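Local coordinates for coat protein (Leviviridae sp., PDB 6YFR) that assembles, probably as interlocked two-fold dimers, into the 60-copy virus-like particle of the single-stranded RNA bacteriophage NT-391, at the interface of chains A and B. Sequence-based numbering; all coordinates share one arbitrary frame. Chains: chain A/B, coat protein.

Contact 1: the interface of chains A and B. Residues chain A 13-16, 37, 39; chain B 115-117.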
# COMPACT_ATOMS: atom_id res chain seq x y z
N THR A 13 -47.42 -54.93 -17.08
CA THR A 13 -47.93 -53.97 -18.03
C THR A 13 -47.25 -54.22 -19.37
O THR A 13 -46.22 -54.90 -19.43
CB THR A 13 -47.65 -52.53 -17.55
OG1 THR A 13 -46.25 -52.38 -17.29
CG2 THR A 13 -48.43 -52.25 -16.27
N PRO A 14 -47.80 -53.69 -20.47
CA PRO A 14 -47.15 -53.88 -21.78
C PRO A 14 -45.69 -53.44 -21.81
O PRO A 14 -44.87 -54.08 -22.47
CB PRO A 14 -48.02 -53.03 -22.72
CG PRO A 14 -48.83 -52.14 -21.81
CD PRO A 14 -49.07 -52.96 -20.60
N LEU A 15 -45.35 -52.37 -21.09
CA LEU A 15 -43.97 -51.95 -20.96
C LEU A 15 -43.41 -52.39 -19.61
O LEU A 15 -44.16 -52.59 -18.65
CB LEU A 15 -43.85 -50.43 -21.10
CG LEU A 15 -44.47 -49.87 -22.38
CD1 LEU A 15 -44.48 -48.36 -22.32
CD2 LEU A 15 -43.70 -50.36 -23.59
N GLY A 16 -42.10 -52.56 -19.56
CA GLY A 16 -41.45 -52.99 -18.34
C GLY A 16 -40.56 -54.20 -18.54
O GLY A 16 -39.94 -54.35 -19.60
N GLN A 37 -37.03 -60.30 -20.51
CA GLN A 37 -37.60 -59.58 -21.64
C GLN A 37 -37.99 -58.17 -21.20
O GLN A 37 -38.64 -58.00 -20.16
CB GLN A 37 -38.83 -60.29 -22.22
CG GLN A 37 -39.45 -59.53 -23.38
CD GLN A 37 -40.76 -60.13 -23.86
OE1 GLN A 37 -41.19 -61.18 -23.39
NE2 GLN A 37 -41.40 -59.45 -24.81
N GLU A 39 -39.55 -54.31 -22.52
CA GLU A 39 -40.23 -53.49 -23.51
C GLU A 39 -40.24 -52.06 -23.01
O GLU A 39 -40.99 -51.73 -22.08
CB GLU A 39 -41.65 -54.00 -23.77
CG GLU A 39 -41.72 -55.43 -24.30
CD GLU A 39 -41.07 -55.59 -25.66
OE1 GLU A 39 -40.94 -54.58 -26.39
OE2 GLU A 39 -40.71 -56.73 -26.02
N GLY B 115 -44.41 -55.07 -29.02
CA GLY B 115 -44.04 -54.21 -27.91
C GLY B 115 -45.01 -54.32 -26.75
O GLY B 115 -45.35 -53.31 -26.13
N ASN B 116 -45.45 -55.54 -26.44
CA ASN B 116 -46.44 -55.78 -25.39
C ASN B 116 -46.04 -57.06 -24.65
O ASN B 116 -46.11 -58.15 -25.22
CB ASN B 116 -47.84 -55.90 -25.97
CG ASN B 116 -48.93 -55.83 -24.92
OD1 ASN B 116 -48.78 -56.35 -23.81
ND2 ASN B 116 -50.03 -55.17 -25.26
N LEU B 117 -45.63 -56.92 -23.39
CA LEU B 117 -45.21 -58.07 -22.60
C LEU B 117 -46.35 -59.03 -22.30
O LEU B 117 -46.10 -60.20 -21.99
CB LEU B 117 -44.59 -57.62 -21.28
CG LEU B 117 -43.22 -56.96 -21.32
CD1 LEU B 117 -42.95 -56.31 -19.99
CD2 LEU B 117 -42.17 -58.01 -21.62

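Contact 2: the interface of chains A and B. Residues chain A 77-79, 97-98, 101; chain B 75-76, 105.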
# COMPACT_ATOMS: atom_id res chain seq x y z
N PHE A 77 -30.27 -59.32 -27.14
CA PHE A 77 -31.01 -59.09 -28.37
C PHE A 77 -31.88 -57.86 -28.19
O PHE A 77 -32.52 -57.70 -27.15
CB PHE A 77 -31.88 -60.31 -28.73
CG PHE A 77 -32.97 -60.03 -29.73
CD1 PHE A 77 -32.78 -60.28 -31.08
CD2 PHE A 77 -34.21 -59.54 -29.32
CE1 PHE A 77 -33.78 -60.03 -32.00
CE2 PHE A 77 -35.21 -59.29 -30.24
CZ PHE A 77 -35.00 -59.53 -31.58
N SER A 78 -31.92 -57.02 -29.22
CA SER A 78 -32.76 -55.83 -29.21
C SER A 78 -33.35 -55.61 -30.59
O SER A 78 -32.74 -55.95 -31.61
CB SER A 78 -31.98 -54.58 -28.78
OG SER A 78 -31.13 -54.14 -29.82
N LEU A 79 -34.55 -55.03 -30.62
CA LEU A 79 -35.26 -54.72 -31.86
C LEU A 79 -36.01 -53.41 -31.69
O LEU A 79 -36.65 -53.19 -30.66
CB LEU A 79 -36.23 -55.84 -32.25
CG LEU A 79 -37.12 -55.61 -33.47
CD1 LEU A 79 -36.30 -55.45 -34.74
CD2 LEU A 79 -38.12 -56.75 -33.61
N VAL A 97 -36.85 -58.07 -40.76
CA VAL A 97 -35.59 -57.86 -40.04
C VAL A 97 -35.40 -58.92 -38.97
O VAL A 97 -34.31 -59.49 -38.83
CB VAL A 97 -35.56 -56.44 -39.45
CG1 VAL A 97 -34.45 -56.32 -38.43
CG2 VAL A 97 -35.36 -55.41 -40.55
N LEU A 98 -36.45 -59.21 -38.21
CA LEU A 98 -36.36 -60.27 -37.20
C LEU A 98 -36.05 -61.62 -37.83
O LEU A 98 -35.24 -62.40 -37.31
CB LEU A 98 -37.66 -60.33 -36.40
CG LEU A 98 -37.80 -61.46 -35.38
CD1 LEU A 98 -36.64 -61.42 -34.40
CD2 LEU A 98 -39.13 -61.36 -34.65
N MET A 101 -32.48 -61.76 -38.75
CA MET A 101 -31.70 -62.01 -37.55
C MET A 101 -31.65 -63.50 -37.22
O MET A 101 -30.57 -64.06 -36.97
CB MET A 101 -32.29 -61.22 -36.38
CG MET A 101 -31.53 -61.36 -35.07
SD MET A 101 -29.90 -60.61 -35.18
CE MET A 101 -28.91 -62.08 -35.12
N CYS B 75 -31.84 -54.16 -35.36
CA CYS B 75 -31.93 -55.41 -34.61
C CYS B 75 -30.53 -55.86 -34.25
O CYS B 75 -29.71 -56.14 -35.14
CB CYS B 75 -32.66 -56.48 -35.43
SG CYS B 75 -32.95 -58.02 -34.54
N GLU B 76 -30.25 -55.95 -32.95
CA GLU B 76 -28.91 -56.23 -32.44
C GLU B 76 -28.90 -57.55 -31.67
O GLU B 76 -29.88 -57.90 -31.00
CB GLU B 76 -28.42 -55.11 -31.51
CG GLU B 76 -28.29 -53.74 -32.17
CD GLU B 76 -27.03 -53.60 -33.00
OE1 GLU B 76 -26.25 -54.57 -33.07
OE2 GLU B 76 -26.82 -52.51 -33.59
N LEU B 105 -36.72 -66.17 -28.88
CA LEU B 105 -37.14 -65.44 -30.07
C LEU B 105 -38.34 -66.11 -30.73
O LEU B 105 -39.21 -65.44 -31.29
CB LEU B 105 -35.98 -65.32 -31.07
CG LEU B 105 -34.84 -64.36 -30.75
CD1 LEU B 105 -33.79 -64.40 -31.85
CD2 LEU B 105 -35.36 -62.94 -30.57

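Contact 3: the interface of chains A and B. Residues chain A 79-80, 82, 90, 93-94, 97; chain B 58, 73.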
# COMPACT_ATOMS: atom_id res chain seq x y z
N LEU A 79 -34.55 -55.03 -30.62
CA LEU A 79 -35.26 -54.72 -31.86
C LEU A 79 -36.01 -53.41 -31.69
O LEU A 79 -36.65 -53.19 -30.66
CB LEU A 79 -36.23 -55.84 -32.25
CG LEU A 79 -37.12 -55.61 -33.47
CD1 LEU A 79 -36.30 -55.45 -34.74
CD2 LEU A 79 -38.12 -56.75 -33.61
N THR A 80 -35.92 -52.54 -32.70
CA THR A 80 -36.57 -51.24 -32.66
C THR A 80 -37.92 -51.30 -33.37
O THR A 80 -37.99 -51.63 -34.56
CB THR A 80 -35.70 -50.16 -33.30
OG1 THR A 80 -35.62 -50.40 -34.71
CG2 THR A 80 -34.30 -50.19 -32.72
N LEU A 82 -40.66 -48.88 -34.60
CA LEU A 82 -40.95 -47.48 -34.86
C LEU A 82 -42.40 -47.17 -34.49
O LEU A 82 -43.31 -47.90 -34.88
CB LEU A 82 -40.70 -47.15 -36.33
CG LEU A 82 -39.30 -47.47 -36.87
CD1 LEU A 82 -39.26 -47.31 -38.38
CD2 LEU A 82 -38.28 -46.58 -36.20
N VAL A 90 -43.66 -50.56 -42.26
CA VAL A 90 -42.85 -50.73 -41.06
C VAL A 90 -43.07 -52.10 -40.43
O VAL A 90 -42.12 -52.76 -40.01
CB VAL A 90 -43.13 -49.59 -40.06
CG1 VAL A 90 -42.51 -49.89 -38.71
CG2 VAL A 90 -42.58 -48.28 -40.60
N ARG A 93 -41.60 -54.94 -42.60
CA ARG A 93 -40.15 -54.85 -42.64
C ARG A 93 -39.52 -55.18 -41.30
O ARG A 93 -38.43 -55.77 -41.27
CB ARG A 93 -39.72 -53.46 -43.11
CG ARG A 93 -40.08 -53.15 -44.57
CD ARG A 93 -39.50 -54.16 -45.56
NE ARG A 93 -40.37 -55.32 -45.76
CZ ARG A 93 -41.39 -55.35 -46.62
NH1 ARG A 93 -41.66 -54.29 -47.37
NH2 ARG A 93 -42.13 -56.45 -46.73
N THR A 94 -40.17 -54.84 -40.18
CA THR A 94 -39.68 -55.29 -38.88
C THR A 94 -39.73 -56.81 -38.79
O THR A 94 -38.81 -57.45 -38.26
CB THR A 94 -40.49 -54.66 -37.75
OG1 THR A 94 -41.89 -54.81 -38.02
CG2 THR A 94 -40.16 -53.18 -37.61
N VAL A 97 -36.85 -58.07 -40.76
CA VAL A 97 -35.59 -57.86 -40.04
C VAL A 97 -35.40 -58.92 -38.97
O VAL A 97 -34.31 -59.49 -38.83
CB VAL A 97 -35.56 -56.44 -39.45
CG1 VAL A 97 -34.45 -56.32 -38.43
CG2 VAL A 97 -35.36 -55.41 -40.55
N ILE B 58 -35.43 -47.18 -43.73
CA ILE B 58 -36.77 -47.10 -44.31
C ILE B 58 -37.23 -45.65 -44.29
O ILE B 58 -37.01 -44.94 -43.29
CB ILE B 58 -37.74 -48.03 -43.56
CG1 ILE B 58 -39.12 -48.07 -44.23
CG2 ILE B 58 -37.87 -47.63 -42.09
CD1 ILE B 58 -40.05 -49.11 -43.63
N ILE B 73 -34.68 -49.28 -38.74
CA ILE B 73 -35.07 -50.46 -37.98
C ILE B 73 -33.78 -51.20 -37.61
O ILE B 73 -33.08 -51.70 -38.49
CB ILE B 73 -36.03 -51.35 -38.76
CG1 ILE B 73 -37.22 -50.53 -39.26
CG2 ILE B 73 -36.50 -52.50 -37.90
CD1 ILE B 73 -38.19 -51.32 -40.11

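Contact 1: the interface of chains A and B
The C-terminal loop of chain B that follows helix 109-114 meets two elements of chain A, the loop leading into strand 16-22 and the strand 34-41. On the chain B side B:Leu117 contributes most, with 59 Å² of its surface hidden by chain A. Its backbone N donates to the carbonyl O of A:Pro14 at 3.1 Å, with 159° at the hydrogen; the donor lies in the carbonyl plane on a lone pair. The two methyl groups of B:Leu117 divide the neighbours between them. CD1 points to the loop, 3.6 Å from the backbone O of A:Thr13, and also packs against A:Gly16. CD2 lies over the face of the A:Gln37 amide, 3.4 Å from CD, with the other amide atoms only slightly farther. That amide is held in turn: with CG anti to the backbone N (chi1 179°) and an extended chain, A:Gln37 brings NE2 to the carboxylate OE2 of A:Glu39 at 3.1 Å. The bond meets the anti lone pair of the carboxylate and lies almost in the amide plane, which should fix the amide's rotation. A:Glu39 folds back at chi2 (-64°), so that CG packs on CG of B:Leu117 at 3.7 Å. On the flank, the B:Asn116 amide rests against the A:Pro14 ring. At the far end of the carboxylate, OE1 of A:Glu39 comes to 3.5 Å from CA of B:Gly115.

Contact 2: the interface of chains A and B
A:Phe77 and B:Leu105 meet face to methyl: CD2 of the leucine stands 3.4 Å from the ring centroid, over the centre of one face. The ring carbons are all at similar distances from this methyl, as expected for a centred CH-pi contact. B:Cys75 approaches the same ring from the opposite side of its plane, with SG displaced outward beside CE1. The phenylalanine is therefore flanked by helix 90-107 and strand 70-82 of the partner. With SG anti to the backbone N (chi1 -175°), the thiol turns towards the ring and helix 90-107 of chain A. There SG lies 3.7 Å from CG of A:Met101, while CB packs on CG1 of A:Val97 at 3.5 Å and on CD1 of A:Leu79 at 3.8 Å. In all, chain A hides 85 Å² of B:Cys75, backbone included.

Beneath these side chains the two copies of strand 70-82 pair antiparallel. A:Ser78 N donates to B:Glu76 O at 2.8 Å, and B:Glu76 N returns a bond of 2.8 Å to A:Ser78 O, with angles of 157° and 156° at the hydrogens. Because residue 78 pairs with residue 76, the two-fold axis must pass close to residue 77 of each chain, and the strands join the two sheets into one continuous sheet. On the other face of this sheet, the A:Ser78 hydroxyl OG rests against CB of B:Glu76, at 3.3 Å.

Contact 3: the interface of chains A and B
The extended backbone at B:Ile73 (phi -85°, psi 113°), in strand 70-82, runs beside the same strand of chain A at A:Thr80 and presents its side chain to helix 90-107 of chain A. B:Ile73 is the main apolar element, with 92 Å² hidden by the partner. Its branch methyl CG2 and its terminal methyl CD1 both lie against the A:Thr94 methyl CG2, each 3.7 Å away, and the two side chains cross at about a right angle. The threonine is oriented by its own helix, since the hydroxyl OG1 donates to the A:Val90 carbonyl O one turn back at 2.9 Å. With the hydroxyl turned to the helix backbone (chi1 49°), CG2 is left to face the partner's strand.

Around this pair, CD1 of A:Leu82 packs on CG1 of B:Ile73 at 3.9 Å, from the strand side. The same methyl reaches CG2 of B:Ile58 at 4.0 Å, where the leucine and isoleucine slide past each other in opposite directions. B:Ile58 then extends its CD1 to CG2 of A:Val90 at 4.0 Å. A:Arg93 contributes its aliphatic stem, CB lying 4.0 Å from CD1 of B:Ile73. A:Val97 adds its CG2 branch to the isoleucine's CG2. The site thus sits where the start of helix 90-107 and the end of strand 70-82 of one subunit meet strands 47-59 and 70-82 of the other.

Contact 2 and contact 3 are neighbours, their C-alpha centres about 9 Å apart, and they share A:Leu79 and A:Val97; both use strand 70-82 of each chain and helix 90-107 of chain A. Contact 1 is more remote, about 16 Å from contact 2 and 17 Å from contact 3, and shares no residue with either. It brings the C-terminal loop of chain B to strand 34-41 of chain A and the loop leading into strand 16-22. Two-fold symmetry repeats every contact with the chains exchanged. Joined sheets, helices laid over the partner and C-terminal loops that each pack on the partner fit the interlocked dimer typical of leviviral coat proteins.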